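Local coordinates for endo-beta-1,2-glucanase (Talaromyces funiculosus, PDB 6IMV), which hydrolyses internal beta-1,2-glucosidic linkages of beta-1,2-glucans and belongs to a glycoside hydrolase family first recognised through a fungal enzyme, at residues Gln86-Tyr90 / Ile119-Lys123; Tyr90-Ala95 / Ala175-Ala180; Pro292-Gln296 / Phe324-Ala330; Val309-Tyr315 / Val390-Lys394. All coordinates share one frame; numbering follows the deposited sequence.

Interaction 1 of 4, residues Gln86-Tyr90 / Ile119-Lys123; sequences QVMLY and IMDTK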
# COMPACT_ATOMS: atom_id res chain seq x y z
N GLN A 86 1.79 -3.95 -7.07
CA GLN A 86 2.44 -4.59 -8.20
C GLN A 86 2.43 -3.64 -9.41
O GLN A 86 3.45 -3.45 -10.07
CB GLN A 86 1.72 -5.90 -8.50
CG GLN A 86 2.30 -6.70 -9.65
CD GLN A 86 1.47 -7.93 -9.95
OE1 GLN A 86 0.31 -8.03 -9.56
NE2 GLN A 86 2.06 -8.88 -10.65
N VAL A 87 1.28 -3.02 -9.67
CA VAL A 87 1.12 -2.14 -10.82
C VAL A 87 2.00 -0.90 -10.66
O VAL A 87 2.66 -0.48 -11.63
CB VAL A 87 -0.37 -1.81 -11.06
CG1 VAL A 87 -0.55 -0.63 -12.02
CG2 VAL A 87 -1.12 -3.03 -11.58
N MET A 88 2.04 -0.33 -9.45
CA MET A 88 2.88 0.85 -9.18
C MET A 88 4.35 0.52 -9.47
O MET A 88 5.06 1.31 -10.08
CB MET A 88 2.72 1.33 -7.73
CG MET A 88 1.48 2.15 -7.51
SD MET A 88 1.40 2.88 -5.85
CE MET A 88 0.77 1.50 -4.91
N LEU A 89 4.81 -0.66 -9.02
CA LEU A 89 6.18 -1.12 -9.27
C LEU A 89 6.41 -1.19 -10.79
O LEU A 89 7.44 -0.72 -11.28
CB LEU A 89 6.37 -2.48 -8.61
CG LEU A 89 7.75 -3.13 -8.65
CD1 LEU A 89 7.97 -3.90 -9.94
CD2 LEU A 89 8.88 -2.15 -8.43
N TYR A 90 5.44 -1.77 -11.51
CA TYR A 90 5.55 -1.94 -12.96
C TYR A 90 5.54 -0.60 -13.69
O TYR A 90 6.14 -0.49 -14.76
CB TYR A 90 4.44 -2.86 -13.49
CG TYR A 90 4.53 -4.30 -13.05
CD1 TYR A 90 5.71 -4.88 -12.60
CD2 TYR A 90 3.40 -5.10 -13.10
CE1 TYR A 90 5.75 -6.20 -12.20
CE2 TYR A 90 3.43 -6.43 -12.71
CZ TYR A 90 4.61 -6.99 -12.26
OH TYR A 90 4.62 -8.29 -11.87
N ILE A 119 3.94 -8.96 -18.11
CA ILE A 119 3.07 -9.38 -17.01
C ILE A 119 1.77 -8.57 -17.06
O ILE A 119 0.68 -9.11 -16.86
CB ILE A 119 3.78 -9.29 -15.65
CG1 ILE A 119 4.96 -10.26 -15.55
CG2 ILE A 119 2.79 -9.52 -14.52
CD1 ILE A 119 5.95 -9.96 -14.44
N MET A 120 1.87 -7.27 -17.36
CA MET A 120 0.69 -6.39 -17.38
C MET A 120 -0.24 -6.76 -18.55
O MET A 120 -1.45 -6.60 -18.44
CB MET A 120 1.09 -4.92 -17.47
CG MET A 120 1.58 -4.35 -16.15
SD MET A 120 0.26 -4.30 -14.92
CE MET A 120 -0.66 -2.85 -15.43
N ASP A 121 0.33 -7.30 -19.63
CA ASP A 121 -0.44 -7.79 -20.76
C ASP A 121 -1.22 -9.04 -20.34
O ASP A 121 -2.43 -9.11 -20.51
CB ASP A 121 0.47 -8.06 -21.96
CG ASP A 121 -0.31 -8.41 -23.22
OD1 ASP A 121 -1.20 -9.25 -23.12
OD2 ASP A 121 -0.05 -7.81 -24.27
N THR A 122 -0.51 -10.01 -19.77
CA THR A 122 -1.13 -11.24 -19.25
C THR A 122 -2.21 -10.88 -18.22
O THR A 122 -3.31 -11.43 -18.26
CB THR A 122 -0.09 -12.18 -18.63
OG1 THR A 122 0.93 -12.39 -19.61
CG2 THR A 122 -0.67 -13.51 -18.21
N LYS A 123 -1.88 -9.95 -17.32
CA LYS A 123 -2.78 -9.54 -16.22
C LYS A 123 -4.09 -8.99 -16.80
O LYS A 123 -5.16 -9.39 -16.34
CB LYS A 123 -2.12 -8.49 -15.32
CG LYS A 123 -3.01 -7.93 -14.21
CD LYS A 123 -2.38 -6.76 -13.47
CE LYS A 123 -1.15 -7.12 -12.66
NZ LYS A 123 -1.43 -8.18 -11.66

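Interaction 2 of 4, residues Tyr90-Ala95 / Ala175-Ala180; sequences YAHAIA and AFIQAA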
# COMPACT_ATOMS: atom_id res chain seq x y z
N TYR A 90 5.44 -1.77 -11.51
CA TYR A 90 5.55 -1.94 -12.96
C TYR A 90 5.54 -0.60 -13.69
O TYR A 90 6.14 -0.49 -14.76
CB TYR A 90 4.44 -2.86 -13.49
CG TYR A 90 4.53 -4.30 -13.05
CD1 TYR A 90 5.71 -4.88 -12.60
CD2 TYR A 90 3.40 -5.10 -13.10
CE1 TYR A 90 5.75 -6.20 -12.20
CE2 TYR A 90 3.43 -6.43 -12.71
CZ TYR A 90 4.61 -6.99 -12.26
OH TYR A 90 4.62 -8.29 -11.87
N ALA A 91 4.86 0.42 -13.14
CA ALA A 91 4.85 1.75 -13.72
C ALA A 91 6.27 2.31 -13.74
O ALA A 91 6.73 2.82 -14.77
CB ALA A 91 3.88 2.65 -12.99
N HIS A 92 7.00 2.16 -12.63
CA HIS A 92 8.39 2.61 -12.55
C HIS A 92 9.28 1.78 -13.48
O HIS A 92 10.15 2.33 -14.17
CB HIS A 92 8.89 2.59 -11.10
CG HIS A 92 8.25 3.62 -10.23
ND1 HIS A 92 8.49 4.97 -10.40
CD2 HIS A 92 7.38 3.51 -9.21
CE1 HIS A 92 7.80 5.65 -9.50
NE2 HIS A 92 7.11 4.77 -8.76
N ALA A 93 9.07 0.46 -13.48
CA ALA A 93 9.88 -0.47 -14.26
C ALA A 93 9.77 -0.15 -15.76
O ALA A 93 10.79 -0.05 -16.45
CB ALA A 93 9.48 -1.90 -13.98
N ILE A 94 8.54 0.03 -16.25
CA ILE A 94 8.33 0.25 -17.69
C ILE A 94 8.87 1.63 -18.10
O ILE A 94 9.19 1.82 -19.26
CB ILE A 94 6.86 0.07 -18.12
CG1 ILE A 94 6.78 -0.27 -19.61
CG2 ILE A 94 6.02 1.29 -17.77
CD1 ILE A 94 5.47 -0.86 -20.04
N ALA A 95 8.94 2.58 -17.17
CA ALA A 95 9.45 3.93 -17.43
C ALA A 95 10.99 3.94 -17.47
O ALA A 95 11.58 4.94 -17.83
CB ALA A 95 8.95 4.90 -16.40
N ALA A 175 -1.35 5.75 -13.31
CA ALA A 175 0.12 5.97 -13.35
C ALA A 175 0.79 5.11 -14.43
O ALA A 175 1.62 5.61 -15.20
CB ALA A 175 0.73 5.68 -12.00
N PHE A 176 0.46 3.81 -14.44
CA PHE A 176 1.10 2.86 -15.33
C PHE A 176 0.88 3.29 -16.79
O PHE A 176 1.80 3.21 -17.61
CB PHE A 176 0.57 1.44 -15.13
CG PHE A 176 1.12 0.47 -16.14
CD1 PHE A 176 2.36 -0.12 -15.95
CD2 PHE A 176 0.43 0.19 -17.30
CE1 PHE A 176 2.88 -0.99 -16.89
CE2 PHE A 176 0.95 -0.68 -18.25
CZ PHE A 176 2.17 -1.28 -18.04
N ILE A 177 -0.35 3.69 -17.10
CA ILE A 177 -0.73 4.14 -18.44
C ILE A 177 0.18 5.30 -18.84
O ILE A 177 0.73 5.28 -19.95
CB ILE A 177 -2.22 4.52 -18.50
CG1 ILE A 177 -3.10 3.27 -18.49
CG2 ILE A 177 -2.52 5.41 -19.70
CD1 ILE A 177 -4.52 3.55 -18.05
N GLN A 178 0.33 6.29 -17.95
CA GLN A 178 1.16 7.44 -18.21
C GLN A 178 2.62 6.99 -18.43
O GLN A 178 3.27 7.46 -19.36
CB GLN A 178 1.07 8.46 -17.08
CG GLN A 178 1.79 9.76 -17.39
CD GLN A 178 1.22 10.43 -18.62
OE1 GLN A 178 0.03 10.72 -18.71
NE2 GLN A 178 2.07 10.67 -19.60
N ALA A 179 3.12 6.11 -17.56
CA ALA A 179 4.51 5.64 -17.65
C ALA A 179 4.76 4.97 -19.01
O ALA A 179 5.76 5.23 -19.65
CB ALA A 179 4.81 4.69 -16.52
N ALA A 180 3.83 4.10 -19.41
CA ALA A 180 3.95 3.34 -20.66
C ALA A 180 3.95 4.30 -21.86
O ALA A 180 4.77 4.14 -22.77
CB ALA A 180 2.83 2.35 -20.76

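Interaction 3 of 4, residues Pro292-Gln296 / Phe324-Ala330; sequences PITVQ and FQNAERA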
# COMPACT_ATOMS: atom_id res chain seq x y z
N PRO A 292 4.27 19.03 22.15
CA PRO A 292 3.21 18.56 21.27
C PRO A 292 3.58 18.58 19.78
O PRO A 292 4.30 19.47 19.34
CB PRO A 292 2.05 19.52 21.56
CG PRO A 292 2.75 20.80 21.99
CD PRO A 292 3.96 20.33 22.77
N ILE A 293 3.07 17.59 19.03
CA ILE A 293 3.17 17.55 17.57
C ILE A 293 1.75 17.41 17.01
O ILE A 293 1.07 16.42 17.25
CB ILE A 293 4.06 16.40 17.08
CG1 ILE A 293 5.47 16.43 17.69
CG2 ILE A 293 4.13 16.41 15.56
CD1 ILE A 293 6.18 15.09 17.64
N THR A 294 1.32 18.40 16.22
CA THR A 294 0.01 18.39 15.58
C THR A 294 0.03 17.42 14.39
O THR A 294 0.89 17.54 13.49
CB THR A 294 -0.42 19.78 15.10
OG1 THR A 294 -0.37 20.66 16.22
CG2 THR A 294 -1.81 19.78 14.50
N VAL A 295 -0.92 16.49 14.40
CA VAL A 295 -1.06 15.51 13.34
C VAL A 295 -2.52 15.41 12.92
O VAL A 295 -3.43 15.82 13.65
CB VAL A 295 -0.53 14.13 13.79
CG1 VAL A 295 0.94 14.19 14.14
CG2 VAL A 295 -1.35 13.55 14.94
N GLN A 296 -2.72 14.82 11.74
CA GLN A 296 -4.01 14.28 11.34
C GLN A 296 -4.33 13.06 12.20
O GLN A 296 -3.56 12.08 12.22
CB GLN A 296 -3.96 13.86 9.87
CG GLN A 296 -5.27 13.24 9.40
CD GLN A 296 -5.16 12.82 7.96
OE1 GLN A 296 -5.51 13.57 7.05
NE2 GLN A 296 -4.64 11.62 7.75
N PHE A 324 1.76 15.88 7.24
CA PHE A 324 2.21 14.49 7.08
C PHE A 324 3.68 14.34 7.49
O PHE A 324 4.08 13.26 7.94
CB PHE A 324 1.92 14.00 5.66
CG PHE A 324 0.49 13.54 5.49
CD1 PHE A 324 -0.55 14.45 5.43
CD2 PHE A 324 0.18 12.19 5.43
CE1 PHE A 324 -1.86 14.02 5.28
CE2 PHE A 324 -1.13 11.76 5.30
CZ PHE A 324 -2.15 12.68 5.20
N GLN A 325 4.48 15.41 7.38
CA GLN A 325 5.83 15.39 7.92
C GLN A 325 5.74 15.26 9.45
O GLN A 325 6.46 14.48 10.06
CB GLN A 325 6.63 16.63 7.50
CG GLN A 325 8.12 16.50 7.82
CD GLN A 325 9.01 17.54 7.16
OE1 GLN A 325 8.55 18.52 6.60
NE2 GLN A 325 10.31 17.34 7.26
N ASN A 326 4.85 16.03 10.07
CA ASN A 326 4.61 15.95 11.52
C ASN A 326 4.27 14.51 11.92
O ASN A 326 4.71 14.05 12.96
CB ASN A 326 3.52 16.92 11.96
CG ASN A 326 4.02 18.30 12.33
OD1 ASN A 326 5.16 18.66 12.03
ND2 ASN A 326 3.18 19.07 13.00
N ALA A 327 3.49 13.80 11.09
CA ALA A 327 3.09 12.42 11.39
C ALA A 327 4.33 11.57 11.66
O ALA A 327 4.29 10.68 12.52
CB ALA A 327 2.27 11.84 10.26
N GLU A 328 5.41 11.82 10.91
CA GLU A 328 6.63 11.01 10.98
C GLU A 328 7.50 11.45 12.16
O GLU A 328 8.26 10.64 12.67
CB GLU A 328 7.37 11.05 9.65
CG GLU A 328 6.52 10.54 8.50
CD GLU A 328 5.73 9.27 8.82
OE1 GLU A 328 6.35 8.30 9.32
OE2 GLU A 328 4.50 9.27 8.57
N ARG A 329 7.39 12.71 12.57
CA ARG A 329 7.99 13.17 13.82
C ARG A 329 7.36 12.38 14.98
O ARG A 329 8.06 11.86 15.84
CB ARG A 329 7.74 14.66 14.06
CG ARG A 329 8.30 15.58 12.99
CD ARG A 329 7.92 17.02 13.26
NE ARG A 329 7.86 17.81 12.04
CZ ARG A 329 8.92 18.29 11.41
NH1 ARG A 329 10.13 18.05 11.88
NH2 ARG A 329 8.75 19.02 10.32
N ALA A 330 6.03 12.29 14.96
CA ALA A 330 5.27 11.58 15.97
C ALA A 330 5.56 10.08 15.91
O ALA A 330 5.76 9.44 16.96
CB ALA A 330 3.80 11.88 15.80

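Interaction 4 of 4, residues Val309-Tyr315 / Val390-Lys394; sequences VLEMPYY and VLFDK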
# COMPACT_ATOMS: atom_id res chain seq x y z
N VAL A 309 -0.96 8.91 -0.32
CA VAL A 309 0.07 9.88 -0.73
C VAL A 309 1.04 9.24 -1.73
O VAL A 309 1.74 9.97 -2.43
CB VAL A 309 0.82 10.48 0.48
CG1 VAL A 309 -0.15 11.03 1.51
CG2 VAL A 309 1.78 9.48 1.11
N LEU A 310 1.05 7.90 -1.81
CA LEU A 310 1.84 7.16 -2.81
C LEU A 310 1.24 7.31 -4.21
O LEU A 310 1.94 7.06 -5.20
CB LEU A 310 1.89 5.67 -2.46
CG LEU A 310 2.70 5.25 -1.24
CD1 LEU A 310 2.37 3.81 -0.87
CD2 LEU A 310 4.19 5.41 -1.47
N GLU A 311 -0.05 7.64 -4.30
CA GLU A 311 -0.80 7.48 -5.56
C GLU A 311 -1.28 8.82 -6.13
O GLU A 311 -1.56 8.88 -7.30
CB GLU A 311 -1.98 6.53 -5.33
CG GLU A 311 -1.55 5.17 -4.80
CD GLU A 311 -2.48 4.03 -5.15
OE1 GLU A 311 -3.09 4.05 -6.26
OE2 GLU A 311 -2.62 3.13 -4.30
N MET A 312 -1.41 9.87 -5.32
CA MET A 312 -1.84 11.18 -5.82
C MET A 312 -0.96 12.25 -5.19
O MET A 312 -0.43 12.04 -4.10
CB MET A 312 -3.31 11.44 -5.50
CG MET A 312 -4.24 10.44 -6.16
SD MET A 312 -5.97 10.82 -5.90
CE MET A 312 -6.24 12.10 -7.13
N PRO A 313 -0.76 13.40 -5.86
CA PRO A 313 0.22 14.40 -5.42
C PRO A 313 -0.25 15.28 -4.25
O PRO A 313 -0.21 16.51 -4.34
CB PRO A 313 0.45 15.22 -6.70
CG PRO A 313 -0.88 15.16 -7.41
CD PRO A 313 -1.39 13.76 -7.14
N TYR A 314 -0.61 14.64 -3.14
CA TYR A 314 -0.96 15.31 -1.90
C TYR A 314 0.18 16.23 -1.42
O TYR A 314 -0.09 17.29 -0.88
CB TYR A 314 -1.27 14.26 -0.81
CG TYR A 314 -2.65 13.67 -0.93
CD1 TYR A 314 -3.72 14.26 -0.30
CD2 TYR A 314 -2.88 12.52 -1.68
CE1 TYR A 314 -5.00 13.74 -0.40
CE2 TYR A 314 -4.16 11.98 -1.79
CZ TYR A 314 -5.22 12.60 -1.15
OH TYR A 314 -6.49 12.10 -1.25
N TYR A 315 1.44 15.82 -1.62
CA TYR A 315 2.58 16.55 -1.06
C TYR A 315 2.99 17.74 -1.94
O TYR A 315 3.93 18.45 -1.57
CB TYR A 315 3.75 15.60 -0.78
CG TYR A 315 3.50 14.61 0.33
CD1 TYR A 315 2.40 14.73 1.17
CD2 TYR A 315 4.37 13.55 0.54
CE1 TYR A 315 2.16 13.80 2.18
CE2 TYR A 315 4.15 12.63 1.56
CZ TYR A 315 3.05 12.76 2.38
OH TYR A 315 2.81 11.87 3.39
N VAL A 390 9.93 7.02 4.88
CA VAL A 390 10.85 6.96 3.75
C VAL A 390 10.57 8.11 2.77
O VAL A 390 11.50 8.67 2.20
CB VAL A 390 10.77 5.59 3.04
CG1 VAL A 390 11.41 5.63 1.66
CG2 VAL A 390 11.39 4.49 3.89
N LEU A 391 9.29 8.47 2.59
CA LEU A 391 8.89 9.54 1.66
C LEU A 391 9.50 10.89 2.07
O LEU A 391 9.78 11.71 1.20
CB LEU A 391 7.37 9.62 1.59
CG LEU A 391 6.68 8.41 0.95
CD1 LEU A 391 5.17 8.52 1.02
CD2 LEU A 391 7.13 8.23 -0.50
N PHE A 392 9.72 11.10 3.38
CA PHE A 392 10.30 12.35 3.90
C PHE A 392 11.81 12.26 4.12
O PHE A 392 12.52 13.26 3.96
CB PHE A 392 9.59 12.78 5.20
CG PHE A 392 8.24 13.37 4.93
CD1 PHE A 392 8.13 14.67 4.45
CD2 PHE A 392 7.08 12.63 5.09
CE1 PHE A 392 6.89 15.21 4.16
CE2 PHE A 392 5.84 13.17 4.81
CZ PHE A 392 5.75 14.46 4.34
N ASP A 393 12.31 11.09 4.54
CA ASP A 393 13.71 10.95 4.89
C ASP A 393 14.10 9.48 4.76
O ASP A 393 13.85 8.68 5.65
CB ASP A 393 13.95 11.51 6.30
CG ASP A 393 15.40 11.53 6.74
OD1 ASP A 393 16.17 10.65 6.28
OD2 ASP A 393 15.74 12.42 7.55
N LYS A 394 14.72 9.12 3.63
CA LYS A 394 14.98 7.73 3.32
C LYS A 394 16.05 7.16 4.27
O LYS A 394 16.00 5.97 4.55
CB LYS A 394 15.25 7.56 1.82
CG LYS A 394 16.47 8.24 1.24
CD LYS A 394 16.40 8.32 -0.28
CE LYS A 394 17.76 8.57 -0.89
NZ LYS A 394 17.66 8.74 -2.36

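Interaction 1 of 4, residues Gln86-Tyr90 / Ile119-Lys123
Q86 and K123 reach toward each other from opposite directions, and K123 NZ donates to Q86 OE1 over 2.7 Å. The ammonium does not use a lone pair of the amide oxygen; it stands above the carbonyl plane, 56° out of it. Q86 gets there fully stretched, with CG anti to the backbone N (chi1 -180°), whereas the K123 chain runs straight to CD and then bends at its last two torsions to bring NZ round. The other end of the same amide stays within its own helix: Q86 NE2 points almost straight at Y90 OH, 2.9 Å away and close to the amide plane, so both ends are gripped and rotation is fixed. Y90 OH also bonds H45, while the buried K123 NZ forms a salt bridge with E83, which probably offsets its charge, and a hydrogen bond with the carbonyl of G56. I119 crosses the Y90 side chain at about a right angle, its CG2 lying 3.6 Å from Y90 CE2. M120 folds back at chi2 and chi3, which sets SD at the edge of the Y90 ring in a Met-aromatic contact and 3.8 Å from V87 CG2. The segments, on helices 80-94 and 112-133, have local axes at 142°, roughly antiparallel; helix 163-182 covers V87 and M120 through F176, and helix 186-210 packs on M120 and K123.

Interaction 2 of 4, residues Tyr90-Ala95 / Ala175-Ala180
F176 sets its ring edge against the backbone of A91 and Y90, where the two helices come so close that the CA atoms of A91 and F176 are 4.2 Å apart. Its CB meets the methyl of A91, whose CB in turn rests 3.6 Å from F176 CA. From there CG is set anti to the backbone N (chi1 174°), which carries the ring out past the Y90-A91 backbone toward I94. F176 CD1 comes next, 3.8 Å from A91 N, and the peptide between Y90 and A91 lies at the ring edge, in its plane. F176 CE1 follows, 3.9 Å from Y90 O and near I94 CG2. At the tip, F176 CZ touches I94 CD1 at 3.9 Å, the isoleucine crossing the phenylalanine at about a right angle. One turn on from F176, A179 packs against the same helix: A179 CB is pressed to 3.2 Å from A91 O and is also met by I94 CG2 and the methyl of A95. No hydrogen bond spans this contact, and small alanines on both helices allow the close approach. M120 of helix 112-133 also touches F176, and L450 of helix 448-457 touches A179. The segment axes run practically parallel, 3° apart and 8.3 Å from each other; such side-by-side parallel packing is consistent with neighbouring inner helices of an (alpha/alpha)6 barrel, the fold of this family.

Interaction 3 of 4, residues Pro292-Gln296 / Phe324-Ala330
Strand 292-296 passes over helix 324-330 with the segment axes 7.0 Å apart and at 122° to each other, V295 and A327 bringing their CA atoms nearest. N326 carries the polar link: its ND2 donates to T294 O over 2.8 Å, in the carbonyl plane and on a lone pair, with the acceptor also lying almost in the amide plane. On the other side of that amide, N326 OD1 accepts from R329 NE at 2.8 Å, one turn further along the helix; this bond is less straight, with the donor tilted from the carbonyl plane. I293 flanks the asparagine. With I293 CG2 anti to the backbone N, this methyl lies 3.7 Å from N326 CB, while I293 CD1 reaches R329 CB at 3.9 Å. V295 lowers CG1 onto the helix backbone at A327 and onto A330 CB, 4.0 Å away. The amide of Q296 stands steeply to the ring of F324, 82° between planes, with NE2 3.7 Å from F324 CZ; Q296 OE1 is held by Y472. A leucine in place of N326 would probably leave T294 O without this donor and set the guanidinium of R329 freer to turn, since NE would lose its acceptor. The asparagine thus spends both ends of its amide, which fixes its flip and joins strand to helix in a chain of hydrogen bonds from T294 O through N326 to R329, whose NH1 bonds V484 O, among buried residues.

Interaction 4 of 4, residues Val309-Tyr315 / Val390-Lys394
The loop that brings V309, L310 and Y315 to the start of helix 318-337 contains an inverse gamma turn centred on P313, and it packs against L391 and F392 at the C-terminal end of the short helix 387-392. The turn is closed by Y314 N bonding M312 O at 2.8 Å, and Y315 follows directly. Its CG is anti to the carbonyl carbon (chi1 -68°), which swings the ring out toward F392. There the two rings meet obliquely, centroids 5.0 Å apart and planes at 42°. F392 CZ sits over one face of the tyrosine toward its rim, 3.7 Å from Y315 CE2, and F392 CE2 lies 3.6 Å from Y315 OH. Replacing Y315 by alanine would remove the ring under F392 CZ and would probably leave the phenylalanine without its aromatic partner, freer to turn. The remainder of the contact is aliphatic and is carried mainly by CD1 of L391, which touches both V309 and L310, from directions about a right angle apart, and also Y315 CE2 at 4.3 Å. F324 of helix 318-337 packs on V309, and the same helix touches F392 through R321, Q325 and E328. Just past F392, D393 caps helix 394-405 through V396 N. Tightest of the aliphatic contacts is V309 CG2 to L391 CD1 at 3.5 Å; L310 CD2 stands 4.1 Å from that same CD1.

From the N terminus, helix 80-94 opens interactions 1 and 2 in succession and Y90 belongs to both. Interaction 1 closes first, on helix 112-133; interaction 2 closes later, on helix 163-182, so the two loops cross, and F176 packs against V87 and M120 to join them into one three-helix unit. Interactions 3 and 4 follow in series and cross in turn: strand 292-296 opens the third, the loop 309-315 opens the fourth before helix 318-337 closes the third, and helix 387-392 closes the fourth. F324 and Q325 bridge this second pair. Interactions 1 and 3 lie about 34 Å apart between centres, while M88 touching L310 and E311 connects interaction 1 to interaction 4.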